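Local coordinates for enterobactin synthetase component F-related protein (Vibrio cholerae serotype O1, PDB 4OXI), which probably activates glycine with ATP to form glycyl-adenylate, feeding a lipopolysaccharide modification pathway that gives the bacterium resistance to antimicrobial peptides, at residues V177-E180 and P181-Q185; S104-L108 and A109-A113; Q184-P187 and Q188-F191; I136-T139 and L140-Q144; Q79-T82 and D83-L86. All blocks are in the same frame, centred on the assembly; numbering follows the deposited sequence.

Interaction 1: residues V177-E180 and P181-Q185; sequences VDVE and PLRQQ
Pro-181 brings its ring up beside Asp-178, the two side chains crossing at about a right angle, with OD2 of Asp-178 lying 3.7 Å from CD of Pro-181. That aspartate also makes a weak capping bond, OD1 accepting from Glu-180 N at 3.3 Å, as the chain turns into the short helix 180-185. Pro-181 suits this first turn, where its ring nitrogen has no hydrogen to offer a carbonyl. Next, Leu-182 turns its CB to within 3.8 Å of Val-179 O and sends its branches against Leu-155 and Ser-159 of helix 155-164. The backbone N of Arg-183 donates to Val-179 O (2.8 Å), and its side chain, leaving with CG anti to the backbone N (chi1 180°) and bending at chi3, doubles back so that NE reaches Glu-180 OE2 at 2.7 Å. This salt bridge is short but not straight: NE comes from above the carboxylate plane, and the N-H...O angle is 140°. NH2 lies 3.8 Å from Val-179 CG2, while NH1 bonds to Phe-191 O on the neighbouring strand. Next, Gln-184 N donates to Glu-180 O, one turn back, and its NE2 makes a long, weak bond to the carboxylate's other oxygen, OE1. Glu-180 is thus approached at both oxygens, strongly at one. On this exposed surface the acid at the first turn of the helix probably steadies the guanidinium as it reaches across to the edge strand, and the arginine's charge should in turn favour an ionised Glu-180.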
loop_
_atom_site.group_PDB
_atom_site.type_symbol
_atom_site.label_atom_id
_atom_site.label_comp_id
_atom_site.label_asym_id
_atom_site.label_seq_id
_atom_site.Cartn_x
_atom_site.Cartn_y
_atom_site.Cartn_z
ATOM N N VAL A 177 13.352 18.375 -15.881
ATOM C CA VAL A 177 13.904 17.130 -16.399
ATOM C C VAL A 177 14.277 17.292 -17.865
ATOM O O VAL A 177 13.428 17.633 -18.692
ATOM C CB VAL A 177 12.896 15.979 -16.260
ATOM C CG1 VAL A 177 13.487 14.707 -16.810
ATOM C CG2 VAL A 177 12.494 15.798 -14.805
ATOM N N ASP A 178 15.541 17.056 -18.193
ATOM C CA ASP A 178 15.973 17.208 -19.576
ATOM C C ASP A 178 15.637 15.945 -20.354
ATOM O O ASP A 178 16.326 14.934 -20.240
ATOM C CB ASP A 178 17.471 17.527 -19.675
ATOM C CG ASP A 178 17.917 17.830 -21.118
ATOM O OD1 ASP A 178 17.052 18.155 -21.970
ATOM O OD2 ASP A 178 19.134 17.758 -21.399
ATOM N N VAL A 179 14.564 16.011 -21.139
ATOM C CA VAL A 179 14.092 14.850 -21.885
ATOM C C VAL A 179 14.534 14.921 -23.347
ATOM O O VAL A 179 14.286 13.997 -24.117
ATOM C CB VAL A 179 12.549 14.671 -21.767
ATOM C CG1 VAL A 179 12.158 14.368 -20.329
ATOM C CG2 VAL A 179 11.807 15.902 -22.269
ATOM N N GLU A 180 15.220 16.006 -23.706
ATOM C CA GLU A 180 15.674 16.221 -25.083
ATOM C C GLU A 180 16.486 15.089 -25.708
ATOM O O GLU A 180 16.176 14.674 -26.820
ATOM C CB GLU A 180 16.393 17.564 -25.240
ATOM C CG GLU A 180 15.450 18.710 -25.571
ATOM C CD GLU A 180 14.571 18.413 -26.787
ATOM O OE1 GLU A 180 15.098 17.930 -27.825
ATOM O OE2 GLU A 180 13.347 18.665 -26.696
ATOM N N PRO A 181 17.513 14.575 -25.007
ATOM C CA PRO A 181 18.232 13.453 -25.626
ATOM C C PRO A 181 17.344 12.233 -25.873
ATOM O O PRO A 181 17.470 11.599 -26.927
ATOM C CB PRO A 181 19.307 13.109 -24.592
ATOM C CG PRO A 181 19.535 14.377 -23.853
ATOM C CD PRO A 181 18.179 15.035 -23.774
ATOM N N LEU A 182 16.469 11.896 -24.929
ATOM C CA LEU A 182 15.625 10.721 -25.107
ATOM C C LEU A 182 14.597 11.012 -26.186
ATOM O O LEU A 182 14.239 10.124 -26.955
ATOM C CB LEU A 182 14.956 10.295 -23.801
ATOM C CG LEU A 182 15.856 9.601 -22.778
ATOM C CD1 LEU A 182 15.205 9.610 -21.419
ATOM C CD2 LEU A 182 16.121 8.187 -23.186
ATOM N N ARG A 183 14.156 12.263 -26.264
ATOM C CA ARG A 183 13.195 12.667 -27.290
ATOM C C ARG A 183 13.741 12.396 -28.688
ATOM O O ARG A 183 13.014 11.935 -29.573
ATOM C CB ARG A 183 12.852 14.146 -27.175
ATOM C CG ARG A 183 11.861 14.587 -28.240
ATOM C CD ARG A 183 11.724 16.101 -28.336
ATOM N NE ARG A 183 11.476 16.746 -27.050
ATOM C CZ ARG A 183 10.287 16.816 -26.464
ATOM N NH1 ARG A 183 9.227 16.251 -27.026
ATOM N NH2 ARG A 183 10.159 17.442 -25.308
ATOM N N GLN A 184 15.028 12.686 -28.869
ATOM C CA GLN A 184 15.700 12.525 -30.155
ATOM C C GLN A 184 15.972 11.060 -30.412
ATOM O O GLN A 184 15.849 10.575 -31.534
ATOM C CB GLN A 184 17.031 13.286 -30.161
ATOM C CG GLN A 184 16.905 14.802 -30.059
ATOM C CD GLN A 184 16.116 15.401 -31.205
ATOM O OE1 GLN A 184 16.038 14.823 -32.292
ATOM N NE2 GLN A 184 15.522 16.565 -30.970
ATOM N N GLN A 185 16.349 10.351 -29.359
ATOM C CA GLN A 185 16.661 8.946 -29.502
ATOM C C GLN A 185 15.425 8.075 -29.747
ATOM O O GLN A 185 15.513 7.057 -30.439
ATOM C CB GLN A 185 17.447 8.451 -28.285
ATOM C CG GLN A 185 17.805 6.972 -28.349
ATOM C CD GLN A 185 18.532 6.499 -27.102
ATOM O OE1 GLN A 185 18.765 7.277 -26.169
ATOM N NE2 GLN A 185 18.894 5.218 -27.078
#

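Interaction 2: residues S104-L108 and A109-A113; sequences SVRDL and AAYSA
A helix N-cap, made by the Asp-107 carboxylate on Ala-109 N, starts helix 108-119 straight after the loop that follows strand 99-102 of the five-stranded parallel sheet, in a buried part of the fold. OD2 of Asp-107 takes the amide hydrogen of Ala-109 at 3.0 Å, almost linearly (171°), meeting it on the anti side of the carboxylate. The torsion at chi1 (-178°) sets CG opposite the backbone N and swings the carboxylate forward over the first turn; the other oxygen, OD1, is held in a salt bridge by Lys-72. The carbonyl of Asp-107 also faces the helix: Ala-110 N bonds to it weakly, and CD2 of Tyr-111 comes edge-on to within 3.1 Å of the same oxygen. The Tyr-111 ring then runs past Arg-106, its hydroxyl lying 4.0 Å from Arg-106 CA and bonding to Gln-260. From the first residue of the helix, Leu-108 O accepts twice from Ser-112, from N at 2.8 Å and from OG at 3.1 Å, the hydroxyl arriving from well above the carbonyl plane. Leu-108 CD1 rests 3.5 Å from that OG. Across the loop, Ser-104 packs OG against the methyl of Ala-110 (3.5 Å) and hydrogen-bonds to Asp-151, while Arg-106 leaves the contact, its NH2 forming a salt bridge with Asp-263 and bonding to Tyr-261 O. The first-turn amide and the Ser-112 hydroxyl thus find acceptors close by, and the helix end and Lys-72 would probably favour an ionised Asp-107, against the nearby Asp-151.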
loop_
_atom_site.group_PDB
_atom_site.type_symbol
_atom_site.label_atom_id
_atom_site.label_comp_id
_atom_site.label_asym_id
_atom_site.label_seq_id
_atom_site.Cartn_x
_atom_site.Cartn_y
_atom_site.Cartn_z
ATOM N N SER A 104 8.359 7.461 -11.260
ATOM C CA SER A 104 9.028 8.257 -10.241
ATOM C C SER A 104 8.707 7.711 -8.854
ATOM O O SER A 104 7.566 7.305 -8.597
ATOM C CB SER A 104 8.545 9.700 -10.350
ATOM O OG SER A 104 8.921 10.425 -9.193
ATOM N N VAL A 105 9.702 7.687 -7.968
ATOM C CA VAL A 105 9.489 7.275 -6.581
ATOM C C VAL A 105 10.192 8.203 -5.586
ATOM O O VAL A 105 11.277 8.701 -5.871
ATOM C CB VAL A 105 9.957 5.816 -6.332
ATOM C CG1 VAL A 105 9.083 4.843 -7.110
ATOM C CG2 VAL A 105 11.431 5.647 -6.705
ATOM N N ARG A 106 9.556 8.431 -4.430
ATOM C CA ARG A 106 10.116 9.247 -3.340
ATOM C C ARG A 106 10.683 10.551 -3.838
ATOM O O ARG A 106 11.759 10.982 -3.423
ATOM C CB ARG A 106 11.168 8.470 -2.534
ATOM C CG ARG A 106 10.517 7.339 -1.728
ATOM C CD ARG A 106 11.469 6.560 -0.841
ATOM N NE ARG A 106 10.803 5.325 -0.425
ATOM C CZ ARG A 106 9.895 5.247 0.547
ATOM N NH1 ARG A 106 9.552 6.332 1.245
ATOM N NH2 ARG A 106 9.335 4.075 0.824
ATOM N N ASP A 107 9.942 11.165 -4.747
ATOM C CA ASP A 107 10.412 12.338 -5.445
ATOM C C ASP A 107 9.204 13.229 -5.725
ATOM O O ASP A 107 8.070 12.736 -5.825
ATOM C CB ASP A 107 11.066 11.909 -6.757
ATOM C CG ASP A 107 11.643 13.082 -7.534
ATOM O OD1 ASP A 107 12.850 13.366 -7.358
ATOM O OD2 ASP A 107 10.897 13.730 -8.312
ATOM N N LEU A 108 9.442 14.528 -5.855
ATOM C CA LEU A 108 8.373 15.494 -6.084
ATOM C C LEU A 108 7.434 15.086 -7.222
ATOM O O LEU A 108 6.210 15.261 -7.128
ATOM C CB LEU A 108 8.987 16.852 -6.406
ATOM C CG LEU A 108 8.045 17.896 -7.001
ATOM C CD1 LEU A 108 7.020 18.320 -5.950
ATOM C CD2 LEU A 108 8.844 19.098 -7.524
ATOM N N ALA A 109 8.010 14.552 -8.296
ATOM C CA ALA A 109 7.233 14.210 -9.485
ATOM C C ALA A 109 6.162 13.169 -9.175
ATOM O O ALA A 109 5.061 13.253 -9.691
ATOM C CB ALA A 109 8.145 13.726 -10.585
ATOM N N ALA A 110 6.460 12.206 -8.307
ATOM C CA ALA A 110 5.450 11.195 -7.947
ATOM C C ALA A 110 4.266 11.809 -7.213
ATOM O O ALA A 110 3.111 11.500 -7.532
ATOM C CB ALA A 110 6.066 10.086 -7.114
ATOM N N TYR A 111 4.542 12.663 -6.221
ATOM C CA TYR A 111 3.471 13.270 -5.419
ATOM C C TYR A 111 2.685 14.325 -6.218
ATOM O O TYR A 111 1.480 14.469 -6.036
ATOM C CB TYR A 111 4.026 13.817 -4.079
ATOM C CG TYR A 111 4.723 12.707 -3.321
ATOM C CD1 TYR A 111 4.023 11.872 -2.478
ATOM C CD2 TYR A 111 6.070 12.450 -3.521
ATOM C CE1 TYR A 111 4.654 10.812 -1.826
ATOM C CE2 TYR A 111 6.701 11.409 -2.886
ATOM C CZ TYR A 111 5.991 10.595 -2.040
ATOM O OH TYR A 111 6.646 9.559 -1.420
ATOM N N SER A 112 3.374 15.057 -7.093
ATOM C CA SER A 112 2.723 15.980 -8.020
ATOM C C SER A 112 1.700 15.243 -8.879
ATOM O O SER A 112 0.584 15.700 -9.050
ATOM C CB SER A 112 3.777 16.582 -8.965
ATOM O OG SER A 112 4.505 17.609 -8.325
ATOM N N ALA A 113 2.115 14.112 -9.450
ATOM C CA ALA A 113 1.255 13.338 -10.347
ATOM C C ALA A 113 0.097 12.702 -9.610
ATOM O O ALA A 113 -0.999 12.602 -10.155
ATOM C CB ALA A 113 2.065 12.272 -11.090
#

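Interaction 3: residues Q184-P187 and Q188-F191; sequences QQYP and QHTF
Tyr-186 and His-189 are joined by the one direct hydrogen bond between 184-187 and 188-191: His-189 N donates to Tyr-186 O at 3.0 Å with an angle of 158°, the donor sitting well above the carbonyl plane. A water adds a looser link, giving a hydrogen to Gln-185 O at 3.2 Å and receiving a weak bond from Gln-188 NE2. The polar atoms of the rings are taken up by neighbouring elements: Tyr-186 OH by Ser-159 OG, His-189 ND1 by Leu-169 N and His-189 NE2 by Leu-162 O. The backbone bond closes a type I beta turn from Tyr-186 to His-189, which reverses the chain between helix 180-185 and strand 190-193 and so completes the beta-alpha-beta unit begun by strand 170-173. Side-chain contacts run along the turn. Gln-188, with chi1 at 69° placing CG between its backbone N and carbonyl carbon and a bend at chi2, folds back along Tyr-186; the two side chains run side by side, and NE2 comes to the ring edge 3.5 Å from CD1. OE1 of Gln-188 lies 3.1 Å from Pro-187 CD. On the strand side, the edge of the His-189 ring, at CD2, meets Tyr-186 CB at 4.0 Å. The edge of the Phe-191 ring meets Tyr-186 O, CE2 lying 4.0 Å from it and 4.4 Å from Tyr-186 CB, while Phe-191 itself packs on Leu-158 and Leu-162 of helix 155-164.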
loop_
_atom_site.group_PDB
_atom_site.type_symbol
_atom_site.label_atom_id
_atom_site.label_comp_id
_atom_site.label_asym_id
_atom_site.label_seq_id
_atom_site.Cartn_x
_atom_site.Cartn_y
_atom_site.Cartn_z
ATOM N N GLN A 184 15.028 12.686 -28.869
ATOM C CA GLN A 184 15.700 12.525 -30.155
ATOM C C GLN A 184 15.972 11.060 -30.412
ATOM O O GLN A 184 15.849 10.575 -31.534
ATOM C CB GLN A 184 17.031 13.286 -30.161
ATOM C CG GLN A 184 16.905 14.802 -30.059
ATOM C CD GLN A 184 16.116 15.401 -31.205
ATOM O OE1 GLN A 184 16.038 14.823 -32.292
ATOM N NE2 GLN A 184 15.522 16.565 -30.970
ATOM N N GLN A 185 16.349 10.351 -29.359
ATOM C CA GLN A 185 16.661 8.946 -29.502
ATOM C C GLN A 185 15.425 8.075 -29.747
ATOM O O GLN A 185 15.513 7.057 -30.439
ATOM C CB GLN A 185 17.447 8.451 -28.285
ATOM C CG GLN A 185 17.805 6.972 -28.349
ATOM C CD GLN A 185 18.532 6.499 -27.102
ATOM O OE1 GLN A 185 18.765 7.277 -26.169
ATOM N NE2 GLN A 185 18.894 5.218 -27.078
ATOM N N TYR A 186 14.274 8.457 -29.195
ATOM C CA TYR A 186 13.073 7.616 -29.340
ATOM C C TYR A 186 11.876 8.333 -29.978
ATOM O O TYR A 186 10.891 8.632 -29.297
ATOM C CB TYR A 186 12.661 7.021 -27.989
ATOM C CG TYR A 186 13.716 6.129 -27.370
ATOM C CD1 TYR A 186 13.966 4.867 -27.878
ATOM C CD2 TYR A 186 14.453 6.551 -26.272
ATOM C CE1 TYR A 186 14.928 4.049 -27.321
ATOM C CE2 TYR A 186 15.416 5.742 -25.709
ATOM C CZ TYR A 186 15.648 4.492 -26.240
ATOM O OH TYR A 186 16.610 3.683 -25.690
ATOM N N PRO A 187 11.938 8.579 -31.297
ATOM C CA PRO A 187 10.828 9.304 -31.924
ATOM C C PRO A 187 9.594 8.423 -32.024
ATOM O O PRO A 187 8.512 8.928 -32.301
ATOM C CB PRO A 187 11.369 9.631 -33.323
ATOM C CG PRO A 187 12.330 8.521 -33.612
ATOM C CD PRO A 187 12.963 8.172 -32.277
ATOM N N GLN A 188 9.755 7.122 -31.803
ATOM C CA GLN A 188 8.609 6.221 -31.805
ATOM C C GLN A 188 7.782 6.380 -30.521
ATOM O O GLN A 188 6.700 5.792 -30.386
ATOM C CB GLN A 188 9.040 4.766 -32.015
ATOM C CG GLN A 188 9.804 4.128 -30.854
ATOM C CD GLN A 188 11.312 4.403 -30.916
ATOM O OE1 GLN A 188 11.741 5.493 -31.297
ATOM N NE2 GLN A 188 12.114 3.410 -30.532
ATOM N N HIS A 189 8.295 7.182 -29.589
ATOM C CA HIS A 189 7.548 7.530 -28.393
ATOM C C HIS A 189 7.406 9.041 -28.350
ATOM O O HIS A 189 8.083 9.746 -29.111
ATOM C CB HIS A 189 8.255 7.004 -27.141
ATOM C CG HIS A 189 8.417 5.516 -27.127
ATOM N ND1 HIS A 189 7.341 4.650 -27.089
ATOM C CD2 HIS A 189 9.526 4.737 -27.159
ATOM C CE1 HIS A 189 7.782 3.405 -27.100
ATOM N NE2 HIS A 189 9.103 3.429 -27.145
ATOM N N THR A 190 6.534 9.540 -27.474
ATOM C CA THR A 190 6.247 10.979 -27.406
ATOM C C THR A 190 6.516 11.534 -26.011
ATOM O O THR A 190 6.023 10.998 -25.013
ATOM C CB THR A 190 4.774 11.254 -27.777
ATOM O OG1 THR A 190 4.531 10.783 -29.108
ATOM C CG2 THR A 190 4.438 12.755 -27.672
ATOM N N PHE A 191 7.282 12.615 -25.944
ATOM C CA PHE A 191 7.658 13.210 -24.669
ATOM C C PHE A 191 6.963 14.532 -24.471
ATOM O O PHE A 191 7.025 15.405 -25.343
ATOM C CB PHE A 191 9.172 13.415 -24.615
ATOM C CG PHE A 191 9.932 12.134 -24.540
ATOM C CD1 PHE A 191 10.361 11.649 -23.316
ATOM C CD2 PHE A 191 10.167 11.384 -25.689
ATOM C CE1 PHE A 191 11.043 10.459 -23.239
ATOM C CE2 PHE A 191 10.843 10.199 -25.620
ATOM C CZ PHE A 191 11.283 9.728 -24.389
HETATM O O HOH W 1 15.304 3.996 -31.252
#

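Interaction 4: residues I136-T139 and L140-Q144; sequences IQET and LIATQ
Thr-139 O is gripped twice by Thr-143, by the backbone N at 2.9 Å and by the side-chain OG1 at 2.8 Å, the two donors reaching it from opposite faces of the carbonyl plane. This double hold comes at the end of helix 133-142, which is closed by a Schellman motif: Gln-144, with positive phi (48°), is the C-prime residue, its N donating to Ile-141 O while the next amide bonds back to Leu-140 O. The rotation of Thr-143 (chi1 62°) sets OG1 between its own backbone N and carbonyl carbon, from where the hydroxyl can turn back down the helix. Regular backbone bonds precede the stop, Leu-140 N to Ile-136 O, Ile-141 N to Gln-137 O and Ala-142 N to Glu-138 O. On the buried side, Ile-136 and Leu-140 lie side by side and point the same way, CG2 meeting CD1 at 4.1 Å, and both press on Leu-161 of helix 155-164. Thr-139 has its own hydroxyl bonded to Gln-221 and Gln-135 O, and it packs on Ile-125 of strand 123-126. Nearer the surface, Glu-138 sends its carboxylate to a salt bridge with Arg-231 and passes OE1 4.0 Å from the methyl of Ala-142. Ile-141, more exposed, folds its CG1-CD1 arm over the backbone, leaving CD1 3.6 Å from Gln-137 O.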
loop_
_atom_site.group_PDB
_atom_site.type_symbol
_atom_site.label_atom_id
_atom_site.label_comp_id
_atom_site.label_asym_id
_atom_site.label_seq_id
_atom_site.Cartn_x
_atom_site.Cartn_y
_atom_site.Cartn_z
ATOM N N ILE A 136 7.210 -4.049 -16.033
ATOM C CA ILE A 136 6.553 -2.771 -16.305
ATOM C C ILE A 136 5.677 -2.888 -17.548
ATOM O O ILE A 136 4.521 -2.444 -17.539
ATOM C CB ILE A 136 7.581 -1.629 -16.488
ATOM C CG1 ILE A 136 8.326 -1.376 -15.177
ATOM C CG2 ILE A 136 6.892 -0.346 -16.947
ATOM C CD1 ILE A 136 9.477 -0.386 -15.290
ATOM N N GLN A 137 6.220 -3.501 -18.603
ATOM C CA GLN A 137 5.469 -3.741 -19.844
ATOM C C GLN A 137 4.199 -4.543 -19.551
ATOM O O GLN A 137 3.115 -4.201 -20.031
ATOM C CB GLN A 137 6.331 -4.495 -20.876
ATOM C CG GLN A 137 7.136 -3.631 -21.858
ATOM C CD GLN A 137 8.268 -4.415 -22.587
ATOM O OE1 GLN A 137 8.658 -5.510 -22.165
ATOM N NE2 GLN A 137 8.800 -3.837 -23.669
ATOM N N GLU A 138 4.327 -5.604 -18.756
ATOM C CA GLU A 138 3.165 -6.423 -18.407
ATOM C C GLU A 138 2.114 -5.572 -17.691
ATOM O O GLU A 138 0.914 -5.691 -17.957
ATOM C CB GLU A 138 3.588 -7.635 -17.559
ATOM C CG GLU A 138 2.511 -8.741 -17.400
ATOM C CD GLU A 138 1.429 -8.435 -16.331
ATOM O OE1 GLU A 138 0.310 -9.019 -16.421
ATOM O OE2 GLU A 138 1.698 -7.634 -15.388
ATOM N N THR A 139 2.566 -4.688 -16.809
ATOM C CA THR A 139 1.649 -3.812 -16.077
ATOM C C THR A 139 0.921 -2.814 -16.983
ATOM O O THR A 139 -0.299 -2.662 -16.881
ATOM C CB THR A 139 2.382 -3.040 -14.977
ATOM O OG1 THR A 139 2.904 -3.971 -14.024
ATOM C CG2 THR A 139 1.431 -2.066 -14.277
ATOM N N LEU A 140 1.662 -2.142 -17.863
ATOM C CA LEU A 140 1.069 -1.191 -18.808
ATOM C C LEU A 140 0.040 -1.871 -19.702
ATOM O O LEU A 140 -1.013 -1.302 -20.029
ATOM C CB LEU A 140 2.157 -0.565 -19.684
ATOM C CG LEU A 140 3.228 0.237 -18.943
ATOM C CD1 LEU A 140 4.243 0.773 -19.929
ATOM C CD2 LEU A 140 2.590 1.388 -18.163
ATOM N N ILE A 141 0.347 -3.098 -20.099
ATOM C CA ILE A 141 -0.564 -3.845 -20.946
ATOM C C ILE A 141 -1.813 -4.237 -20.160
ATOM O O ILE A 141 -2.931 -3.976 -20.598
ATOM C CB ILE A 141 0.109 -5.086 -21.539
ATOM C CG1 ILE A 141 0.994 -4.684 -22.718
ATOM C CG2 ILE A 141 -0.938 -6.069 -22.020
ATOM C CD1 ILE A 141 2.032 -5.748 -23.085
ATOM N N ALA A 142 -1.624 -4.839 -18.992
ATOM C CA ALA A 142 -2.762 -5.278 -18.187
ATOM C C ALA A 142 -3.692 -4.118 -17.803
ATOM O O ALA A 142 -4.911 -4.295 -17.734
ATOM C CB ALA A 142 -2.286 -6.016 -16.945
ATOM N N THR A 143 -3.123 -2.938 -17.564
ATOM C CA THR A 143 -3.932 -1.793 -17.164
ATOM C C THR A 143 -4.264 -0.854 -18.334
ATOM O O THR A 143 -4.806 0.232 -18.115
ATOM C CB THR A 143 -3.245 -0.979 -16.057
ATOM O OG1 THR A 143 -2.002 -0.472 -16.548
ATOM C CG2 THR A 143 -2.971 -1.839 -14.839
ATOM N N GLN A 144 -3.946 -1.269 -19.562
ATOM C CA GLN A 144 -4.223 -0.458 -20.755
ATOM C C GLN A 144 -3.768 0.984 -20.579
ATOM O O GLN A 144 -4.515 1.914 -20.861
ATOM C CB GLN A 144 -5.722 -0.449 -21.117
ATOM C CG GLN A 144 -6.238 -1.715 -21.796
ATOM C CD GLN A 144 -6.852 -2.679 -20.810
ATOM O OE1 GLN A 144 -7.685 -2.294 -19.980
ATOM N NE2 GLN A 144 -6.435 -3.946 -20.878
#

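Interaction 5: residues Q79-T82 and D83-L86; sequences QEMT and DMAL
Met-84 CB sits 3.8 Å from Met-81 O, and from there the side chain runs back along the preceding turn. CG passes 3.8 Å from Glu-80 O; SD turns outward to Leu-108 and Ser-112 of helix 108-119; the bend at chi3 (-82°) then folds CE back, 3.2 Å from Glu-80 O and 3.9 Å from Met-81 SD, the two methionines crossing at a slant. All this lies on the buried side of helix 78-95, a regular alpha-helix whose backbone bonds, N-H of residue i+4 to O of residue i, run from Asp-83 N to Gln-79 O through Leu-86 N to Thr-82 O, and which packs against helix 108-119 and strands 67-71 and 74-77. Another side is polar. Gln-79 NE2 donates to Asp-83 OD1 at 3.0 Å on the syn side of the carboxylate, with the oxygen close to the amide plane but the bond bent to 140°. Both ends are doubly engaged, since NE2 also bonds to Gln-199 O and OD1 accepts from Gln-199 N, tying the helix to the loop that carries Gln-199. One turn away from Thr-82, Leu-86 lies alongside it, CD1 against CG2 at 3.9 Å.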
loop_
_atom_site.group_PDB
_atom_site.type_symbol
_atom_site.label_atom_id
_atom_site.label_comp_id
_atom_site.label_asym_id
_atom_site.label_seq_id
_atom_site.Cartn_x
_atom_site.Cartn_y
_atom_site.Cartn_z
ATOM N N GLN A 79 0.063 25.862 -2.399
ATOM C CA GLN A 79 -0.105 26.615 -3.631
ATOM C C GLN A 79 0.845 26.091 -4.692
ATOM O O GLN A 79 0.459 25.921 -5.859
ATOM C CB GLN A 79 0.152 28.109 -3.377
ATOM C CG GLN A 79 0.027 28.997 -4.624
ATOM C CD GLN A 79 -1.407 29.111 -5.132
ATOM O OE1 GLN A 79 -2.321 29.459 -4.382
ATOM N NE2 GLN A 79 -1.610 28.801 -6.410
ATOM N N GLU A 80 2.090 25.842 -4.304
ATOM C CA GLU A 80 3.057 25.333 -5.263
ATOM C C GLU A 80 2.682 23.928 -5.729
ATOM O O GLU A 80 2.831 23.609 -6.900
ATOM C CB GLU A 80 4.467 25.342 -4.664
ATOM C CG GLU A 80 5.037 26.746 -4.447
ATOM C CD GLU A 80 6.238 26.755 -3.490
ATOM O OE1 GLU A 80 6.422 25.776 -2.727
ATOM O OE2 GLU A 80 6.988 27.751 -3.491
ATOM N N MET A 81 2.209 23.081 -4.816
ATOM C CA MET A 81 1.795 21.725 -5.194
ATOM C C MET A 81 0.557 21.789 -6.085
ATOM O O MET A 81 0.407 21.002 -7.025
ATOM C CB MET A 81 1.508 20.867 -3.952
ATOM C CG MET A 81 2.757 20.464 -3.164
ATOM S SD MET A 81 3.923 19.494 -4.162
ATOM C CE MET A 81 2.894 18.087 -4.620
ATOM N N THR A 82 -0.328 22.739 -5.793
ATOM C CA THR A 82 -1.543 22.902 -6.584
ATOM C C THR A 82 -1.228 23.343 -8.012
ATOM O O THR A 82 -1.833 22.847 -8.954
ATOM C CB THR A 82 -2.513 23.864 -5.909
ATOM O OG1 THR A 82 -2.889 23.306 -4.636
ATOM C CG2 THR A 82 -3.763 24.066 -6.774
ATOM N N ASP A 83 -0.259 24.240 -8.176
ATOM C CA ASP A 83 0.136 24.682 -9.509
ATOM C C ASP A 83 0.657 23.502 -10.329
ATOM O O ASP A 83 0.325 23.358 -11.501
ATOM C CB ASP A 83 1.240 25.755 -9.444
ATOM C CG ASP A 83 0.780 27.065 -8.791
ATOM O OD1 ASP A 83 -0.445 27.315 -8.695
ATOM O OD2 ASP A 83 1.666 27.857 -8.381
ATOM N N MET A 84 1.508 22.680 -9.723
ATOM C CA MET A 84 2.064 21.541 -10.437
ATOM C C MET A 84 0.968 20.520 -10.741
ATOM O O MET A 84 0.865 20.038 -11.858
ATOM C CB MET A 84 3.189 20.899 -9.633
ATOM C CG MET A 84 4.497 21.644 -9.754
ATOM S SD MET A 84 5.760 20.938 -8.692
ATOM C CE MET A 84 5.362 21.695 -7.108
ATOM N N ALA A 85 0.136 20.225 -9.751
ATOM C CA ALA A 85 -0.902 19.215 -9.895
ATOM C C ALA A 85 -1.936 19.588 -10.966
ATOM O O ALA A 85 -2.195 18.800 -11.873
ATOM C CB ALA A 85 -1.568 18.958 -8.557
ATOM N N LEU A 86 -2.504 20.791 -10.883
ATOM C CA LEU A 86 -3.473 21.226 -11.884
ATOM C C LEU A 86 -2.858 21.489 -13.258
ATOM O O LEU A 86 -3.559 21.414 -14.265
ATOM C CB LEU A 86 -4.268 22.449 -11.419
ATOM C CG LEU A 86 -5.122 22.283 -10.167
ATOM C CD1 LEU A 86 -5.967 23.541 -9.955
ATOM C CD2 LEU A 86 -6.006 21.049 -10.272
#

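Interactions 2 and 5 are the buried pair, and they touch: Met-81 and Met-84 of helix 78-95 pack on Leu-108 of helix 108-119, sulfur against leucine methyls, and Met-84 also on Ser-112. Interaction 1 is at the surface, its centre about 32 Å from the centre of the chain, and shares Gln-184 and Gln-185 with the partly buried interaction 3; together they bracket helix 180-185, its start carrying a surface salt bridge and its exit a tight turn. Interaction 4, also partly buried, closes helix 133-142 and touches none of the others. Interactions 1 and 2 cap helix starts with aspartates, weakly in interaction 1, whereas interaction 5 lies within a helix and pairs an amide with a carboxylate beside its methionine packing.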